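Local coordinates for protein deoxyribose-phosphate aldolase (Toxoplasma gondii, PDB 4EIV) that belongs to the deoxyribose-phosphate aldolase family and folds as a barrel of eight parallel strands ringed by helices, at residues P150-L162 with A180-T192. Residues are numbered along the deposited sequence; the frame is centred on the assembly and turned at random.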
loop_
_atom_site.group_PDB
_atom_site.type_symbol
_atom_site.label_atom_id
_atom_site.label_comp_id
_atom_site.label_asym_id
_atom_site.label_seq_id
_atom_site.Cartn_x
_atom_site.Cartn_y
_atom_site.Cartn_z
ATOM N N PRO A 150 -0.731 23.887 7.902
ATOM C CA PRO A 150 -0.522 22.437 7.926
ATOM C C PRO A 150 -1.049 21.670 6.709
ATOM O O PRO A 150 -0.795 20.472 6.590
ATOM C CB PRO A 150 -1.249 22.002 9.199
ATOM C CG PRO A 150 -2.324 23.002 9.372
ATOM C CD PRO A 150 -1.729 24.308 8.902
ATOM N N LYS A 151 -1.808 22.330 5.841
ATOM C CA LYS A 151 -2.274 21.669 4.618
ATOM C C LYS A 151 -1.116 21.392 3.676
ATOM O O LYS A 151 -0.033 21.932 3.828
ATOM C CB LYS A 151 -3.385 22.464 3.948
ATOM C CG LYS A 151 -4.672 22.412 4.770
ATOM C CD LYS A 151 -5.798 23.173 4.119
ATOM C CE LYS A 151 -7.127 22.915 4.811
ATOM N NZ LYS A 151 -8.219 23.632 4.119
ATOM N N THR A 152 -1.343 20.511 2.714
ATOM C CA THR A 152 -0.296 20.082 1.817
ATOM C C THR A 152 -0.043 21.068 0.690
ATOM O O THR A 152 -0.972 21.478 -0.030
ATOM C CB THR A 152 -0.672 18.719 1.194
ATOM O OG1 THR A 152 -0.818 17.735 2.233
ATOM C CG2 THR A 152 0.368 18.232 0.191
ATOM N N LEU A 153 1.232 21.427 0.543
ATOM C CA LEU A 153 1.714 22.267 -0.561
ATOM C C LEU A 153 2.562 21.415 -1.506
ATOM O O LEU A 153 3.643 20.920 -1.114
ATOM C CB LEU A 153 2.576 23.436 -0.074
ATOM C CG LEU A 153 3.197 24.343 -1.147
ATOM C CD1 LEU A 153 2.155 24.941 -2.042
ATOM C CD2 LEU A 153 4.051 25.426 -0.480
ATOM N N LYS A 154 2.068 21.198 -2.716
ATOM C CA LYS A 154 2.821 20.544 -3.761
ATOM C C LYS A 154 3.477 21.637 -4.603
ATOM O O LYS A 154 2.838 22.659 -4.892
ATOM C CB LYS A 154 1.928 19.719 -4.650
ATOM C CG LYS A 154 0.996 18.738 -3.938
ATOM C CD LYS A 154 0.700 17.618 -4.895
ATOM C CE LYS A 154 -0.311 16.590 -4.429
ATOM N NZ LYS A 154 -1.707 17.130 -4.483
ATOM N N VAL A 155 4.753 21.467 -4.937
ATOM C CA VAL A 155 5.453 22.427 -5.793
ATOM C C VAL A 155 5.701 21.749 -7.148
ATOM O O VAL A 155 6.305 20.671 -7.226
ATOM C CB VAL A 155 6.734 22.922 -5.147
ATOM C CG1 VAL A 155 7.452 23.927 -6.023
ATOM C CG2 VAL A 155 6.412 23.573 -3.811
ATOM N N VAL A 156 5.220 22.396 -8.206
ATOM C CA VAL A 156 5.259 21.901 -9.562
ATOM C C VAL A 156 6.529 22.460 -10.181
ATOM O O VAL A 156 6.677 23.673 -10.351
ATOM C CB VAL A 156 3.983 22.306 -10.312
ATOM C CG1 VAL A 156 3.947 21.672 -11.621
ATOM C CG2 VAL A 156 2.733 21.970 -9.525
ATOM N N LEU A 157 7.419 21.560 -10.602
ATOM C CA LEU A 157 8.759 21.943 -11.023
ATOM C C LEU A 157 8.931 22.278 -12.504
ATOM O O LEU A 157 9.961 22.856 -12.885
ATOM C CB LEU A 157 9.735 20.815 -10.667
ATOM C CG LEU A 157 9.851 20.452 -9.194
ATOM C CD1 LEU A 157 10.845 19.278 -9.028
ATOM C CD2 LEU A 157 10.261 21.637 -8.331
ATOM N N SER A 158 7.932 21.980 -13.314
ATOM C CA SER A 158 8.019 22.196 -14.752
ATOM C C SER A 158 6.671 22.584 -15.296
ATOM O O SER A 158 5.641 22.074 -14.846
ATOM C CB SER A 158 8.530 20.923 -15.448
ATOM O OG SER A 158 8.546 21.038 -16.864
ATOM N N GLY A 159 6.695 23.478 -16.280
ATOM C CA GLY A 159 5.490 23.925 -16.991
ATOM C C GLY A 159 5.461 23.353 -18.418
ATOM O O GLY A 159 4.877 23.936 -19.304
ATOM N N GLY A 160 6.125 22.225 -18.654
ATOM C CA GLY A 160 6.056 21.561 -19.958
ATOM C C GLY A 160 7.211 21.731 -20.913
ATOM O O GLY A 160 7.233 21.054 -21.949
ATOM N N GLU A 161 8.156 22.616 -20.607
ATOM C CA GLU A 161 9.332 22.784 -21.461
ATOM C C GLU A 161 10.501 21.964 -20.930
ATOM O O GLU A 161 10.748 21.920 -19.711
ATOM C CB GLU A 161 9.741 24.241 -21.602
ATOM C CG GLU A 161 8.828 25.056 -22.501
ATOM C CD GLU A 161 9.517 26.291 -23.087
ATOM O OE1 GLU A 161 10.749 26.473 -22.888
ATOM O OE2 GLU A 161 8.820 27.079 -23.761
ATOM N N LEU A 162 11.217 21.332 -21.859
ATOM C CA LEU A 162 12.364 20.481 -21.530
ATOM C C LEU A 162 13.560 21.293 -21.004
ATOM O O LEU A 162 14.078 22.171 -21.708
ATOM C CB LEU A 162 12.805 19.664 -22.765
ATOM C CG LEU A 162 11.866 18.621 -23.425
ATOM C CD1 LEU A 162 12.380 18.120 -24.788
ATOM C CD2 LEU A 162 11.604 17.436 -22.504
ATOM N N ALA A 180 8.411 22.739 0.488
ATOM C CA ALA A 180 7.487 21.863 -0.214
ATOM C C ALA A 180 7.132 20.621 0.608
ATOM O O ALA A 180 8.004 20.008 1.218
ATOM C CB ALA A 180 8.117 21.398 -1.528
ATOM N N ASP A 181 5.846 20.254 0.607
ATOM C CA ASP A 181 5.410 18.965 1.150
ATOM C C ASP A 181 5.426 17.830 0.122
ATOM O O ASP A 181 5.414 16.664 0.501
ATOM C CB ASP A 181 3.992 19.082 1.684
ATOM C CG ASP A 181 3.883 20.104 2.778
ATOM O OD1 ASP A 181 4.559 19.978 3.852
ATOM O OD2 ASP A 181 3.093 21.062 2.607
ATOM N N PHE A 182 5.365 18.172 -1.165
ATOM C CA PHE A 182 5.381 17.262 -2.303
ATOM C C PHE A 182 6.132 17.950 -3.430
ATOM O O PHE A 182 6.006 19.167 -3.618
ATOM C CB PHE A 182 3.960 16.996 -2.847
ATOM C CG PHE A 182 3.320 15.683 -2.421
ATOM C CD1 PHE A 182 2.694 15.554 -1.182
ATOM C CD2 PHE A 182 3.261 14.629 -3.313
ATOM C CE1 PHE A 182 2.070 14.350 -0.842
ATOM C CE2 PHE A 182 2.674 13.443 -2.978
ATOM C CZ PHE A 182 2.058 13.307 -1.782
ATOM N N LEU A 183 6.843 17.154 -4.230
ATOM C CA LEU A 183 7.428 17.599 -5.492
ATOM C C LEU A 183 6.628 16.966 -6.618
ATOM O O LEU A 183 6.476 15.749 -6.674
ATOM C CB LEU A 183 8.884 17.187 -5.619
ATOM C CG LEU A 183 9.809 17.791 -4.575
ATOM C CD1 LEU A 183 11.253 17.312 -4.809
ATOM C CD2 LEU A 183 9.733 19.327 -4.567
ATOM N N GLN A 184 6.058 17.813 -7.468
ATOM C CA GLN A 184 5.250 17.403 -8.581
ATOM C C GLN A 184 6.079 17.645 -9.831
ATOM O O GLN A 184 6.632 18.722 -10.044
ATOM C CB GLN A 184 3.939 18.186 -8.597
ATOM C CG GLN A 184 3.056 17.896 -9.815
ATOM C CD GLN A 184 1.663 18.518 -9.712
ATOM O OE1 GLN A 184 1.135 18.714 -8.620
ATOM N NE2 GLN A 184 1.089 18.845 -10.858
ATOM N N THR A 185 6.136 16.652 -10.699
ATOM C CA THR A 185 7.006 16.727 -11.863
ATOM C C THR A 185 6.694 17.864 -12.817
ATOM O O THR A 185 7.584 18.508 -13.329
ATOM C CB THR A 185 6.944 15.407 -12.699
ATOM O OG1 THR A 185 5.590 15.126 -13.109
ATOM C CG2 THR A 185 7.504 14.233 -11.921
ATOM N N SER A 186 5.420 18.093 -13.055
ATOM C CA SER A 186 5.001 18.869 -14.244
ATOM C C SER A 186 3.564 19.290 -14.090
ATOM O O SER A 186 2.799 18.724 -13.290
ATOM C CB SER A 186 5.200 18.019 -15.518
ATOM O OG SER A 186 4.733 16.685 -15.327
ATOM N N SER A 187 3.220 20.351 -14.805
ATOM C CA SER A 187 1.934 21.019 -14.708
ATOM C C SER A 187 0.677 20.330 -15.223
ATOM O O SER A 187 -0.417 20.542 -14.674
ATOM C CB SER A 187 2.034 22.322 -15.500
ATOM O OG SER A 187 0.755 22.644 -15.989
ATOM N N GLY A 188 0.815 19.583 -16.311
ATOM C CA GLY A 188 -0.333 18.971 -16.979
ATOM C C GLY A 188 -0.762 19.793 -18.186
ATOM O O GLY A 188 -1.149 19.252 -19.230
ATOM N N LEU A 189 -0.712 21.110 -18.049
ATOM C CA LEU A 189 -1.050 21.986 -19.156
ATOM C C LEU A 189 0.136 22.164 -20.087
ATOM O O LEU A 189 0.006 22.801 -21.144
ATOM C CB LEU A 189 -1.454 23.361 -18.641
ATOM C CG LEU A 189 -2.713 23.390 -17.781
ATOM C CD1 LEU A 189 -2.980 24.818 -17.303
ATOM C CD2 LEU A 189 -3.900 22.848 -18.551
ATOM N N GLY A 190 1.294 21.666 -19.655
ATOM C CA GLY A 190 2.515 21.739 -20.427
ATOM C C GLY A 190 2.581 20.731 -21.569
ATOM O O GLY A 190 1.766 19.808 -21.646
ATOM N N ALA A 191 3.557 20.918 -22.465
ATOM C CA ALA A 191 3.761 20.031 -23.612
ATOM C C ALA A 191 4.488 18.729 -23.243
ATOM O O ALA A 191 4.387 17.731 -23.946
ATOM C CB ALA A 191 4.536 20.763 -24.716
ATOM N N THR A 192 5.240 18.742 -22.155
ATOM C CA THR A 192 5.928 17.540 -21.688
ATOM C C THR A 192 5.551 17.302 -20.218
ATOM O O THR A 192 5.093 18.187 -19.481
ATOM C CB THR A 192 7.452 17.611 -21.897
ATOM O OG1 THR A 192 7.994 18.644 -21.079
ATOM C CG2 THR A 192 7.797 17.869 -23.380
HETATM O O HOH W 1 1.878 25.343 -20.021
HETATM O O HOH W 2 4.803 23.556 -22.297
#
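With CG anti to its own carbonyl carbon (chi1 -51°), Lys154 lays its chain alongside Phe182, CG 3.6 Å from Phe182 CB; Gln184, its CG anti to the backbone N (chi1 175°) and extended beyond, carries its amide beside Val156, whose CG2 packs 3.6 Å from Gln184 CD. All four share the barrel-interior face. Lys154 CE lies over one face of the Phe182 ring near the rim, and a bend at chi4 (75°) turns NZ toward Glu31, Glu116 and Glu118, with which it forms salt bridges. Gln184 NE2 donates almost in its amide plane to Ser186 O at 3.0 Å, which fixes the amide's rotation. Gln184 OE1 is buried without a polar partner.

Val155 donates to Phe182 O and accepts from Gln184 N in the middle of the parallel pairing, which Leu153 O extends at one end and Leu157 N at the other. Just before strand 182-184, Asp181 OD2 accepts from Leu153 N on its anti lone pair at 2.8 Å, and Lys145 forms a salt bridge to the same oxygen. On the outer face, Val155 CG2 meets Ala180 CB at 3.6 Å, and Leu183 packs against helix 165-178. Further on, Gly160 and Gly190 bring their CA atoms within 3.6 Å of each other, and Thr192 OG1 sits above the carbonyl plane of Gly160, 2.7 Å from its O. Strand 152-156, helix 165-178 and strand 182-184 form one beta-alpha-beta unit of a TIM barrel.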